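Local atomic coordinates of putative 4-Hydroxy-2-oxoglutarate aldolase / 2-dehydro-3-deoxyphosphogluconate aldolase (Yersinia enterocolitica, PDB entry 3LM7), a protein that is probably an aldolase of the KDGP aldolase family, built as a TIM barrel of parallel strands wrapped by helices. Residues 118-123 / 152-157; 130-135 / 140-145; 162-167 / 177-182; 171-176 / 205-210. All coordinates share one frame; numbering follows the deposited sequence.

Interaction 1 of 4, residues 118-123 / 152-157; sequences GLISPT and AMLKDM
L154 reaches from helix 147-156 to G118 and I120 on strand 115-120. This is helix-on-sheet packing in a TIM barrel. Both methyl groups of L154 do the touching. CD2 rests on the backbone of G118, with L154 CD2 4.0 Å from G118 CA. Glycine has no side chain, so the leucine lies directly against the main chain of the strand. CD1 turns to the branch methyl of I120, with L154 CD1 4.5 Å from I120 CG2. That second touch is loose. The CG of L154 lies anti to its own carbonyl carbon (chi1 -75°), which sends the fork of the side chain toward the sheet. No hydrogen bond joins the two segments; the contact is small, apolar and buried.

V162 of the next strand touches both L154 and I120, V102 of helix 102-109 also packs on L154, and F99 touches I120. The strand is held by backbone bonds from G118 and I120 to K163, and by one from L119 to Q97. K155 of the same helix reaches the second subunit: its NZ forms a salt bridge with OXT of Q249 there.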
loop_
_atom_site.group_PDB
_atom_site.type_symbol
_atom_site.label_atom_id
_atom_site.label_comp_id
_atom_site.label_asym_id
_atom_site.label_seq_id
_atom_site.Cartn_x
_atom_site.Cartn_y
_atom_site.Cartn_z
ATOM N N GLY A 118 14.909 7.542 -6.007
ATOM C CA GLY A 118 15.791 7.656 -7.159
ATOM C C GLY A 118 15.286 8.884 -7.925
ATOM O O GLY A 118 14.128 8.940 -8.298
ATOM N N LEU A 119 16.187 9.823 -8.165
ATOM C CA LEU A 119 15.822 11.099 -8.789
ATOM C C LEU A 119 15.695 10.927 -10.298
ATOM O O LEU A 119 16.664 10.505 -10.963
ATOM C CB LEU A 119 16.903 12.169 -8.496
ATOM C CG LEU A 119 16.478 13.652 -8.725
ATOM C CD1 LEU A 119 17.525 14.632 -7.996
ATOM C CD2 LEU A 119 16.428 13.959 -10.219
ATOM N N ILE A 120 14.490 11.216 -10.812
ATOM C CA ILE A 120 14.196 11.251 -12.208
ATOM C C ILE A 120 13.349 12.501 -12.458
ATOM O O ILE A 120 12.732 13.066 -11.487
ATOM C CB ILE A 120 13.407 9.981 -12.708
ATOM C CG1 ILE A 120 11.980 9.981 -12.159
ATOM C CG2 ILE A 120 14.191 8.658 -12.364
ATOM C CD1 ILE A 120 11.138 8.705 -12.626
ATOM N N SER A 121 13.345 12.976 -13.721
ATOM C CA SER A 121 12.986 14.375 -13.916
ATOM C C SER A 121 11.978 14.555 -15.056
ATOM O O SER A 121 11.980 13.805 -16.031
ATOM C CB SER A 121 14.282 15.208 -14.186
ATOM O OG SER A 121 15.211 15.036 -13.097
ATOM N N PRO A 122 11.127 15.604 -14.959
ATOM C CA PRO A 122 10.236 16.045 -16.019
ATOM C C PRO A 122 10.986 16.281 -17.351
ATOM O O PRO A 122 12.167 16.613 -17.342
ATOM C CB PRO A 122 9.715 17.409 -15.492
ATOM C CG PRO A 122 9.762 17.320 -14.074
ATOM C CD PRO A 122 11.009 16.469 -13.767
ATOM N N THR A 123 10.302 16.064 -18.449
ATOM C CA THR A 123 10.862 16.241 -19.772
ATOM C C THR A 123 10.031 17.195 -20.604
ATOM O O THR A 123 10.406 17.489 -21.715
ATOM C CB THR A 123 10.856 14.898 -20.545
ATOM O OG1 THR A 123 9.537 14.389 -20.603
ATOM C CG2 THR A 123 11.802 13.846 -19.905
ATOM N N ALA A 152 10.393 0.277 -13.427
ATOM C CA ALA A 152 10.893 -1.104 -13.379
ATOM C C ALA A 152 12.429 -1.121 -13.153
ATOM O O ALA A 152 12.967 -2.007 -12.474
ATOM C CB ALA A 152 10.529 -1.859 -14.706
HETATM N N MSE A 153 13.143 -0.193 -13.798
HETATM C CA MSE A 153 14.634 -0.125 -13.576
HETATM C C MSE A 153 14.952 0.232 -12.109
HETATM O O MSE A 153 15.868 -0.375 -11.502
HETATM C CB MSE A 153 15.300 0.895 -14.537
HETATM C CG MSE A 153 15.171 0.428 -15.954
HETATM SE SE MSE A 153 15.818 1.756 -17.244
HETATM C CE MSE A 153 17.718 1.507 -16.940
ATOM N N LEU A 154 14.234 1.204 -11.536
ATOM C CA LEU A 154 14.408 1.542 -10.089
ATOM C C LEU A 154 14.172 0.303 -9.212
ATOM O O LEU A 154 15.015 -0.007 -8.330
ATOM C CB LEU A 154 13.441 2.662 -9.706
ATOM C CG LEU A 154 13.909 4.030 -10.259
ATOM C CD1 LEU A 154 12.893 5.098 -10.022
ATOM C CD2 LEU A 154 15.265 4.530 -9.629
ATOM N N LYS A 155 13.090 -0.450 -9.503
ATOM C CA LYS A 155 12.842 -1.699 -8.734
ATOM C C LYS A 155 13.987 -2.686 -8.902
ATOM O O LYS A 155 14.474 -3.284 -7.902
ATOM C CB LYS A 155 11.541 -2.385 -9.176
ATOM C CG LYS A 155 10.202 -1.634 -8.806
ATOM C CD LYS A 155 9.018 -2.507 -9.358
ATOM C CE LYS A 155 7.664 -2.028 -8.889
ATOM N NZ LYS A 155 6.669 -2.770 -9.683
ATOM N N ASP A 156 14.432 -2.868 -10.147
ATOM C CA ASP A 156 15.542 -3.792 -10.425
ATOM C C ASP A 156 16.789 -3.366 -9.659
ATOM O O ASP A 156 17.652 -4.207 -9.317
ATOM C CB ASP A 156 15.897 -3.781 -11.929
ATOM C CG ASP A 156 14.883 -4.515 -12.782
ATOM O OD1 ASP A 156 14.206 -5.417 -12.245
ATOM O OD2 ASP A 156 14.822 -4.238 -14.013
HETATM N N MSE A 157 16.939 -2.065 -9.439
HETATM C CA MSE A 157 18.117 -1.565 -8.691
HETATM C C MSE A 157 17.945 -1.556 -7.157
HETATM O O MSE A 157 18.870 -1.233 -6.472
HETATM C CB MSE A 157 18.561 -0.194 -9.244
HETATM C CG MSE A 157 19.077 -0.362 -10.702
HETATM SE SE MSE A 157 19.614 1.279 -11.524
HETATM C CE MSE A 157 18.213 2.427 -11.029
#

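Interaction 2 of 4, residues 130-135 / 140-145; sequences KISTGP and QKDAIV
K130 and D142 form a salt bridge. K130 NZ lies 3.0 Å from D142 OD1 and meets it from above the carboxylate plane, 52° out of it. The lysine gets there as a fully extended chain with CG anti to the backbone N (chi1 167°), and its CD and CE run close to the carboxylate. A water reinforces the bridge: it accepts from K130 NZ at 2.8 Å and donates to D142 OD2. A second water, 2.6 Å from S132 OG, also lies by D142 OD1 and probably donates to it. The carboxylate is thus approached at both oxygens.

Two further bonds grip A143. A143 N donates to S132 OG at 3.0 Å, and the bond is nearly straight, with an angle of 174° at the hydrogen. I131 N donates to A143 O at 2.9 Å, so both polar backbone atoms of A143 are used. The same oxygen also receives a CA-H contact from K130.

The apolar layer lies beyond. I131 CG2 packs on V145 CG2 at 3.8 Å, the two side chains crossing at about a right angle. I131 CG1 meets A143 CB at 3.9 Å. Both I131 and V145 also touch A150 of helix 147-156.

The chain reverses at S132 in an inverse gamma turn. K130 and I144 form an antiparallel non-hydrogen-bonded pair. The segments hold the loop end of a small antiparallel ribbon, strands 128-130 and 144-146, inserted after barrel strand 115-120.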
loop_
_atom_site.group_PDB
_atom_site.type_symbol
_atom_site.label_atom_id
_atom_site.label_comp_id
_atom_site.label_asym_id
_atom_site.label_seq_id
_atom_site.Cartn_x
_atom_site.Cartn_y
_atom_site.Cartn_z
ATOM N N LYS A 130 13.424 11.744 -17.527
ATOM C CA LYS A 130 14.903 11.774 -17.741
ATOM C C LYS A 130 15.540 11.047 -16.566
ATOM O O LYS A 130 15.171 11.294 -15.399
ATOM C CB LYS A 130 15.347 13.202 -17.765
ATOM C CG LYS A 130 16.865 13.375 -17.666
ATOM C CD LYS A 130 17.189 14.914 -17.772
ATOM C CE LYS A 130 18.608 15.172 -17.296
ATOM N NZ LYS A 130 19.068 16.571 -17.702
ATOM N N ILE A 131 16.424 10.119 -16.869
ATOM C CA ILE A 131 17.015 9.237 -15.842
ATOM C C ILE A 131 18.512 9.355 -15.773
ATOM O O ILE A 131 19.121 8.701 -14.934
ATOM C CB ILE A 131 16.620 7.686 -15.991
ATOM C CG1 ILE A 131 17.107 7.138 -17.362
ATOM C CG2 ILE A 131 15.096 7.513 -16.038
ATOM C CD1 ILE A 131 16.928 5.608 -17.500
ATOM N N SER A 132 19.118 10.169 -16.644
ATOM C CA SER A 132 20.561 10.383 -16.644
ATOM C C SER A 132 20.882 11.490 -15.611
ATOM O O SER A 132 21.348 12.581 -15.979
ATOM C CB SER A 132 21.040 10.823 -18.053
ATOM O OG SER A 132 20.148 11.868 -18.532
ATOM N N THR A 133 20.698 11.168 -14.313
ATOM C CA THR A 133 20.773 12.190 -13.274
ATOM C C THR A 133 21.993 11.942 -12.355
ATOM O O THR A 133 22.132 12.596 -11.322
ATOM C CB THR A 133 19.458 12.230 -12.438
ATOM O OG1 THR A 133 19.203 10.915 -11.894
ATOM C CG2 THR A 133 18.253 12.550 -13.374
ATOM N N GLY A 134 22.892 11.047 -12.761
ATOM C CA GLY A 134 24.125 10.830 -12.001
ATOM C C GLY A 134 25.200 11.857 -12.384
ATOM O O GLY A 134 24.974 12.709 -13.207
ATOM N N PRO A 135 26.337 11.843 -11.694
ATOM C CA PRO A 135 27.317 12.933 -11.850
ATOM C C PRO A 135 27.857 13.075 -13.273
ATOM O O PRO A 135 27.899 14.212 -13.788
ATOM C CB PRO A 135 28.454 12.581 -10.879
ATOM C CG PRO A 135 28.123 11.267 -10.312
ATOM C CD PRO A 135 26.648 10.935 -10.594
ATOM N N GLN A 140 25.640 14.603 -20.062
ATOM C CA GLN A 140 25.603 14.074 -21.405
ATOM C C GLN A 140 24.189 14.297 -21.935
ATOM O O GLN A 140 23.312 14.746 -21.219
ATOM C CB GLN A 140 25.956 12.564 -21.354
ATOM C CG GLN A 140 27.404 12.324 -20.886
ATOM C CD GLN A 140 28.453 12.992 -21.817
ATOM O OE1 GLN A 140 28.303 13.003 -23.064
ATOM N NE2 GLN A 140 29.515 13.523 -21.217
ATOM N N LYS A 141 23.955 13.936 -23.193
ATOM C CA LYS A 141 22.617 13.948 -23.735
ATOM C C LYS A 141 21.650 13.249 -22.820
ATOM O O LYS A 141 21.954 12.177 -22.302
ATOM C CB LYS A 141 22.617 13.364 -25.132
ATOM C CG LYS A 141 23.503 14.331 -26.040
ATOM C CD LYS A 141 23.748 13.675 -27.392
ATOM C CE LYS A 141 25.242 13.404 -27.630
ATOM N NZ LYS A 141 26.237 14.525 -27.203
ATOM N N ASP A 142 20.449 13.825 -22.652
ATOM C CA ASP A 142 19.476 13.195 -21.752
ATOM C C ASP A 142 19.080 11.789 -22.145
ATOM O O ASP A 142 18.868 11.491 -23.341
ATOM C CB ASP A 142 18.206 14.040 -21.685
ATOM C CG ASP A 142 18.451 15.393 -21.100
ATOM O OD1 ASP A 142 19.504 15.658 -20.495
ATOM O OD2 ASP A 142 17.554 16.208 -21.275
ATOM N N ALA A 143 19.006 10.921 -21.146
ATOM C CA ALA A 143 18.408 9.587 -21.326
ATOM C C ALA A 143 16.949 9.723 -20.946
ATOM O O ALA A 143 16.620 9.974 -19.745
ATOM C CB ALA A 143 19.096 8.579 -20.424
ATOM N N ILE A 144 16.070 9.585 -21.927
ATOM C CA ILE A 144 14.590 9.773 -21.705
ATOM C C ILE A 144 13.899 8.453 -22.004
ATOM O O ILE A 144 14.104 7.827 -23.094
ATOM C CB ILE A 144 14.022 10.889 -22.661
ATOM C CG1 ILE A 144 14.735 12.186 -22.357
ATOM C CG2 ILE A 144 12.442 10.955 -22.664
ATOM C CD1 ILE A 144 14.915 13.036 -23.577
ATOM N N VAL A 145 13.057 8.020 -21.072
ATOM C CA VAL A 145 12.518 6.664 -21.157
ATOM C C VAL A 145 11.096 6.689 -20.656
ATOM O O VAL A 145 10.651 7.639 -20.026
ATOM C CB VAL A 145 13.367 5.622 -20.357
ATOM C CG1 VAL A 145 14.859 5.724 -20.683
ATOM C CG2 VAL A 145 13.124 5.791 -18.781
HETATM O O HOH W 1 17.134 18.162 -19.005
HETATM O O HOH W 2 21.471 14.043 -18.839
#

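Interaction 3 of 4, residues 162-167 / 177-182; sequences VKFFPM and RFVAEA
Next to the contact of F164 with V179, the carbonyl oxygen of F165 accepts a hydrogen bond from S121 OG, which ties the turn after strand 161-164 to the chain leaving strand 115-120. The strand itself is held on its other edge by backbone bonds from V162 to W189 and E191 and from F164 to E191.

Across the contact no hydrogen bond is made. V179 points from helix 173-185 at the strand and uses its two methyls separately. V179 CG2 lies over one face of the F164 ring, 4.2 Å from the centroid and 24° off the normal, a CH-pi contact. It is displaced from the ring centre, and V179 CG2 is nearest to F164 CE1 at 3.9 Å. F164 CG is anti to the backbone N (chi1 -168°), which carries the ring out to the helix. The other methyl, V179 CG1, meets V162 CG1 at 4.2 Å. The valine therefore sits against two residues that point to the same side of the strand. L190 of the next strand touches both V162 and V179.

Strand 161-164, helix 173-185 and strand 189-192 form a beta-alpha-beta unit of the barrel. The helix lies on the sheet here through buried methyls and one aromatic face, so the fit rests on shape and dispersion, with no directional polar bond between the segments.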
loop_
_atom_site.group_PDB
_atom_site.type_symbol
_atom_site.label_atom_id
_atom_site.label_comp_id
_atom_site.label_asym_id
_atom_site.label_seq_id
_atom_site.Cartn_x
_atom_site.Cartn_y
_atom_site.Cartn_z
ATOM N N VAL A 162 10.121 6.873 -6.441
ATOM C CA VAL A 162 10.583 7.859 -7.414
ATOM C C VAL A 162 10.660 9.210 -6.695
ATOM O O VAL A 162 9.663 9.619 -6.066
ATOM C CB VAL A 162 9.507 7.990 -8.535
ATOM C CG1 VAL A 162 9.627 9.343 -9.374
ATOM C CG2 VAL A 162 9.492 6.703 -9.411
ATOM N N LYS A 163 11.808 9.911 -6.817
ATOM C CA LYS A 163 11.800 11.315 -6.428
ATOM C C LYS A 163 11.617 12.096 -7.747
ATOM O O LYS A 163 12.405 11.911 -8.658
ATOM C CB LYS A 163 13.130 11.721 -5.791
ATOM C CG LYS A 163 13.063 13.237 -5.515
ATOM C CD LYS A 163 14.412 13.873 -5.236
ATOM C CE LYS A 163 14.426 14.231 -3.757
ATOM N NZ LYS A 163 15.862 14.500 -3.353
ATOM N N PHE A 164 10.503 12.797 -7.917
ATOM C CA PHE A 164 10.222 13.442 -9.172
ATOM C C PHE A 164 10.610 14.886 -8.962
ATOM O O PHE A 164 9.919 15.602 -8.241
ATOM C CB PHE A 164 8.746 13.305 -9.495
ATOM C CG PHE A 164 8.365 13.685 -10.913
ATOM C CD1 PHE A 164 8.969 13.096 -12.000
ATOM C CD2 PHE A 164 7.355 14.610 -11.131
ATOM C CE1 PHE A 164 8.583 13.428 -13.301
ATOM C CE2 PHE A 164 6.954 14.962 -12.492
ATOM C CZ PHE A 164 7.540 14.373 -13.513
ATOM N N PHE A 165 11.670 15.311 -9.640
ATOM C CA PHE A 165 12.300 16.580 -9.337
ATOM C C PHE A 165 12.997 17.067 -10.584
ATOM O O PHE A 165 13.593 16.246 -11.283
ATOM C CB PHE A 165 13.368 16.350 -8.245
ATOM C CG PHE A 165 14.188 17.581 -7.958
ATOM C CD1 PHE A 165 13.689 18.585 -7.139
ATOM C CD2 PHE A 165 15.484 17.706 -8.510
ATOM C CE1 PHE A 165 14.466 19.751 -6.870
ATOM C CE2 PHE A 165 16.267 18.798 -8.248
ATOM C CZ PHE A 165 15.744 19.862 -7.430
ATOM N N PRO A 166 13.022 18.367 -10.842
ATOM C CA PRO A 166 12.351 19.511 -10.147
ATOM C C PRO A 166 10.920 19.656 -10.638
ATOM O O PRO A 166 10.636 19.720 -11.857
ATOM C CB PRO A 166 13.205 20.734 -10.561
ATOM C CG PRO A 166 13.560 20.350 -12.106
ATOM C CD PRO A 166 13.937 18.824 -11.931
HETATM N N MSE A 167 9.964 19.582 -9.731
HETATM C CA MSE A 167 8.590 19.793 -10.186
HETATM C C MSE A 167 8.173 21.194 -10.532
HETATM O O MSE A 167 7.169 21.380 -11.254
HETATM C CB MSE A 167 7.627 19.292 -9.136
HETATM C CG MSE A 167 7.348 17.933 -9.523
HETATM SE SE MSE A 167 6.213 17.133 -8.297
HETATM C CE MSE A 167 4.584 18.145 -8.266
ATOM N N ARG A 177 0.964 13.831 -12.716
ATOM C CA ARG A 177 -0.215 13.041 -12.512
ATOM C C ARG A 177 0.001 11.648 -13.154
ATOM O O ARG A 177 -0.392 10.603 -12.619
ATOM C CB ARG A 177 -1.447 13.747 -13.132
ATOM C CG ARG A 177 -2.760 12.940 -12.810
ATOM C CD ARG A 177 -4.056 13.625 -13.353
ATOM N NE ARG A 177 -4.017 15.096 -13.206
ATOM C CZ ARG A 177 -3.695 15.961 -14.188
ATOM N NH1 ARG A 177 -3.385 15.557 -15.472
ATOM N NH2 ARG A 177 -3.690 17.253 -13.891
ATOM N N PHE A 178 0.591 11.676 -14.342
ATOM C CA PHE A 178 0.890 10.448 -15.057
ATOM C C PHE A 178 1.813 9.581 -14.216
ATOM O O PHE A 178 1.601 8.369 -14.147
ATOM C CB PHE A 178 1.539 10.761 -16.421
ATOM C CG PHE A 178 1.669 9.534 -17.307
ATOM C CD1 PHE A 178 0.748 9.268 -18.294
ATOM C CD2 PHE A 178 2.744 8.638 -17.122
ATOM C CE1 PHE A 178 0.900 8.084 -19.103
ATOM C CE2 PHE A 178 2.890 7.484 -17.948
ATOM C CZ PHE A 178 1.983 7.216 -18.926
ATOM N N VAL A 179 2.864 10.159 -13.674
ATOM C CA VAL A 179 3.830 9.390 -12.827
ATOM C C VAL A 179 3.102 8.768 -11.629
ATOM O O VAL A 179 3.369 7.603 -11.270
ATOM C CB VAL A 179 4.980 10.290 -12.372
ATOM C CG1 VAL A 179 5.869 9.657 -11.295
ATOM C CG2 VAL A 179 5.913 10.663 -13.638
ATOM N N ALA A 180 2.227 9.569 -11.008
ATOM C CA ALA A 180 1.424 9.100 -9.886
ATOM C C ALA A 180 0.561 7.890 -10.275
ATOM O O ALA A 180 0.518 6.874 -9.548
ATOM C CB ALA A 180 0.571 10.268 -9.329
ATOM N N GLU A 181 -0.093 7.944 -11.441
ATOM C CA GLU A 181 -0.943 6.784 -11.873
ATOM C C GLU A 181 -0.112 5.536 -12.161
ATOM O O GLU A 181 -0.513 4.421 -11.785
ATOM C CB GLU A 181 -1.777 7.159 -13.094
ATOM C CG GLU A 181 -2.309 8.529 -12.867
ATOM C CD GLU A 181 -3.738 8.640 -12.983
ATOM O OE1 GLU A 181 -4.368 7.844 -12.197
ATOM O OE2 GLU A 181 -4.206 9.535 -13.805
ATOM N N ALA A 182 1.092 5.765 -12.718
ATOM C CA ALA A 182 2.005 4.666 -13.010
ATOM C C ALA A 182 2.590 4.061 -11.687
ATOM O O ALA A 182 2.687 2.802 -11.523
ATOM C CB ALA A 182 3.144 5.186 -13.973
#

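Interaction 4 of 4, residues 171-176 / 205-210; sequences DSIDEY and VQIALD
Y176 and I173 of helix 173-185 pack against I207 and A208 of helix 201-211. The two are helices of the outer layer of the TIM barrel. From CB the side chain of Y176 leaves with CG anti to the backbone N (chi1 170°), and this carries the ring across to the other helix. M167 packs by the start of the ring, with its CE near CG. The ring atom CD2 of Y176 then lies 3.8 Å from I207 CG2. Farther out, Y176 CE2 comes to 3.5 Å from I207 CG2, the same methyl, which approaches the ring obliquely. At the tip, Y176 OH lies 3.6 Å from A208 CB. Its polar partner is I204 O, to which it is hydrogen-bonded, so the buried hydroxyl is satisfied by the backbone of helix 201-211. L190 and P192 of strand 189-192 and F164 of strand 161-164 also touch this tyrosine.

I207 works in two directions. Its CG2 goes to the ring, and its CD1 goes to I173. No hydrogen bond joins the two segments. The closest approach is an unusually close carbon pair: I173 CD1 to I207 CD1, 3.4 Å.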
loop_
_atom_site.group_PDB
_atom_site.type_symbol
_atom_site.label_atom_id
_atom_site.label_comp_id
_atom_site.label_asym_id
_atom_site.label_seq_id
_atom_site.Cartn_x
_atom_site.Cartn_y
_atom_site.Cartn_z
ATOM N N ASP A 171 3.715 23.414 -12.083
ATOM C CA ASP A 171 4.064 23.639 -13.479
ATOM C C ASP A 171 4.166 22.348 -14.308
ATOM O O ASP A 171 4.095 22.407 -15.526
ATOM C CB ASP A 171 5.414 24.336 -13.558
ATOM C CG ASP A 171 5.325 25.844 -13.284
ATOM O OD1 ASP A 171 4.213 26.383 -13.105
ATOM O OD2 ASP A 171 6.396 26.474 -13.295
ATOM N N SER A 172 4.377 21.202 -13.658
ATOM C CA SER A 172 4.542 19.958 -14.404
ATOM C C SER A 172 3.419 19.003 -14.001
ATOM O O SER A 172 3.587 17.760 -13.910
ATOM C CB SER A 172 5.960 19.410 -14.157
ATOM O OG SER A 172 6.121 19.138 -12.768
ATOM N N ILE A 173 2.231 19.573 -13.800
ATOM C CA ILE A 173 1.121 18.813 -13.208
ATOM C C ILE A 173 0.667 17.612 -14.033
ATOM O O ILE A 173 0.442 16.514 -13.509
ATOM C CB ILE A 173 -0.094 19.781 -12.843
ATOM C CG1 ILE A 173 -0.901 19.175 -11.736
ATOM C CG2 ILE A 173 -0.817 20.324 -14.056
ATOM C CD1 ILE A 173 -0.030 19.320 -10.415
ATOM N N ASP A 174 0.536 17.813 -15.335
ATOM C CA ASP A 174 0.142 16.697 -16.193
ATOM C C ASP A 174 1.188 15.579 -16.171
ATOM O O ASP A 174 0.809 14.373 -16.162
ATOM C CB ASP A 174 -0.088 17.174 -17.613
ATOM C CG ASP A 174 -1.319 18.036 -17.712
ATOM O OD1 ASP A 174 -2.189 17.921 -16.803
ATOM O OD2 ASP A 174 -1.385 18.787 -18.681
ATOM N N GLU A 175 2.481 15.949 -16.196
ATOM C CA GLU A 175 3.518 14.881 -16.071
ATOM C C GLU A 175 3.493 14.159 -14.725
ATOM O O GLU A 175 3.649 12.939 -14.657
ATOM C CB GLU A 175 4.929 15.408 -16.309
ATOM C CG GLU A 175 5.174 15.836 -17.797
ATOM C CD GLU A 175 6.515 16.522 -17.946
ATOM O OE1 GLU A 175 7.524 15.813 -17.881
ATOM O OE2 GLU A 175 6.568 17.762 -18.095
ATOM N N TYR A 176 3.318 14.942 -13.662
ATOM C CA TYR A 176 3.283 14.430 -12.294
ATOM C C TYR A 176 2.110 13.465 -12.157
ATOM O O TYR A 176 2.274 12.376 -11.570
ATOM C CB TYR A 176 3.221 15.586 -11.296
ATOM C CG TYR A 176 2.941 15.201 -9.869
ATOM C CD1 TYR A 176 3.834 14.372 -9.152
ATOM C CD2 TYR A 176 1.826 15.696 -9.225
ATOM C CE1 TYR A 176 3.596 14.013 -7.841
ATOM C CE2 TYR A 176 1.554 15.358 -7.833
ATOM C CZ TYR A 176 2.431 14.506 -7.181
ATOM O OH TYR A 176 2.230 14.152 -5.866
ATOM N N VAL A 205 -0.258 16.615 -3.017
ATOM C CA VAL A 205 -0.475 15.347 -2.341
ATOM C C VAL A 205 -1.802 14.681 -2.733
ATOM O O VAL A 205 -1.824 13.464 -2.944
ATOM C CB VAL A 205 -0.356 15.489 -0.790
ATOM C CG1 VAL A 205 -0.618 14.093 -0.097
ATOM C CG2 VAL A 205 1.066 16.066 -0.415
ATOM N N GLN A 206 -2.867 15.455 -2.910
ATOM C CA GLN A 206 -4.139 14.850 -3.217
ATOM C C GLN A 206 -4.022 14.132 -4.577
ATOM O O GLN A 206 -4.643 13.102 -4.797
ATOM C CB GLN A 206 -5.203 15.942 -3.351
ATOM C CG GLN A 206 -6.648 15.413 -3.436
ATOM C CD GLN A 206 -7.120 14.747 -2.152
ATOM O OE1 GLN A 206 -7.229 15.404 -1.109
ATOM N NE2 GLN A 206 -7.410 13.451 -2.226
ATOM N N ILE A 207 -3.304 14.737 -5.530
ATOM C CA ILE A 207 -3.154 14.061 -6.832
ATOM C C ILE A 207 -2.588 12.664 -6.674
ATOM O O ILE A 207 -3.061 11.705 -7.298
ATOM C CB ILE A 207 -2.224 14.916 -7.734
ATOM C CG1 ILE A 207 -3.039 16.060 -8.309
ATOM C CG2 ILE A 207 -1.565 14.056 -8.872
ATOM C CD1 ILE A 207 -2.118 17.151 -8.930
ATOM N N ALA A 208 -1.567 12.530 -5.826
ATOM C CA ALA A 208 -0.947 11.201 -5.586
ATOM C C ALA A 208 -1.937 10.267 -4.878
ATOM O O ALA A 208 -2.010 9.058 -5.225
ATOM C CB ALA A 208 0.393 11.312 -4.705
ATOM N N LEU A 209 -2.668 10.784 -3.877
ATOM C CA LEU A 209 -3.634 9.936 -3.188
ATOM C C LEU A 209 -4.767 9.507 -4.122
ATOM O O LEU A 209 -5.175 8.350 -4.079
ATOM C CB LEU A 209 -4.240 10.669 -1.971
ATOM C CG LEU A 209 -3.254 11.101 -0.887
ATOM C CD1 LEU A 209 -3.998 11.951 0.236
ATOM C CD2 LEU A 209 -2.561 9.838 -0.235
ATOM N N ASP A 210 -5.259 10.415 -4.982
ATOM C CA ASP A 210 -6.377 10.061 -5.890
ATOM C C ASP A 210 -5.938 9.028 -6.943
ATOM O O ASP A 210 -6.754 8.199 -7.310
ATOM C CB ASP A 210 -6.921 11.282 -6.644
ATOM C CG ASP A 210 -7.723 12.244 -5.733
ATOM O OD1 ASP A 210 -8.018 11.913 -4.558
ATOM O OD2 ASP A 210 -8.026 13.344 -6.213
#

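Overall arrangement
The four contacts lie in one TIM-barrel domain. Interactions 1 and 3 rest on neighbouring strands, 115-120 and 161-164, and their centres are about 10 Å apart. Interaction 2 is nested in the chain loop closed by interaction 1 and joined to it: L119 O lies 2.7 Å from T133 OG1. Interactions 3 and 4 share helix 173-185, with centres about 7 Å apart; M167 O meets S172 OG at 2.9 Å. E175 OE1 also reaches back to T123 N, 2.8 Å away, linking interactions 1 and 4. The bound potassium ion is about 10 Å from the side chain of I207 and about 12 Å from that of V179.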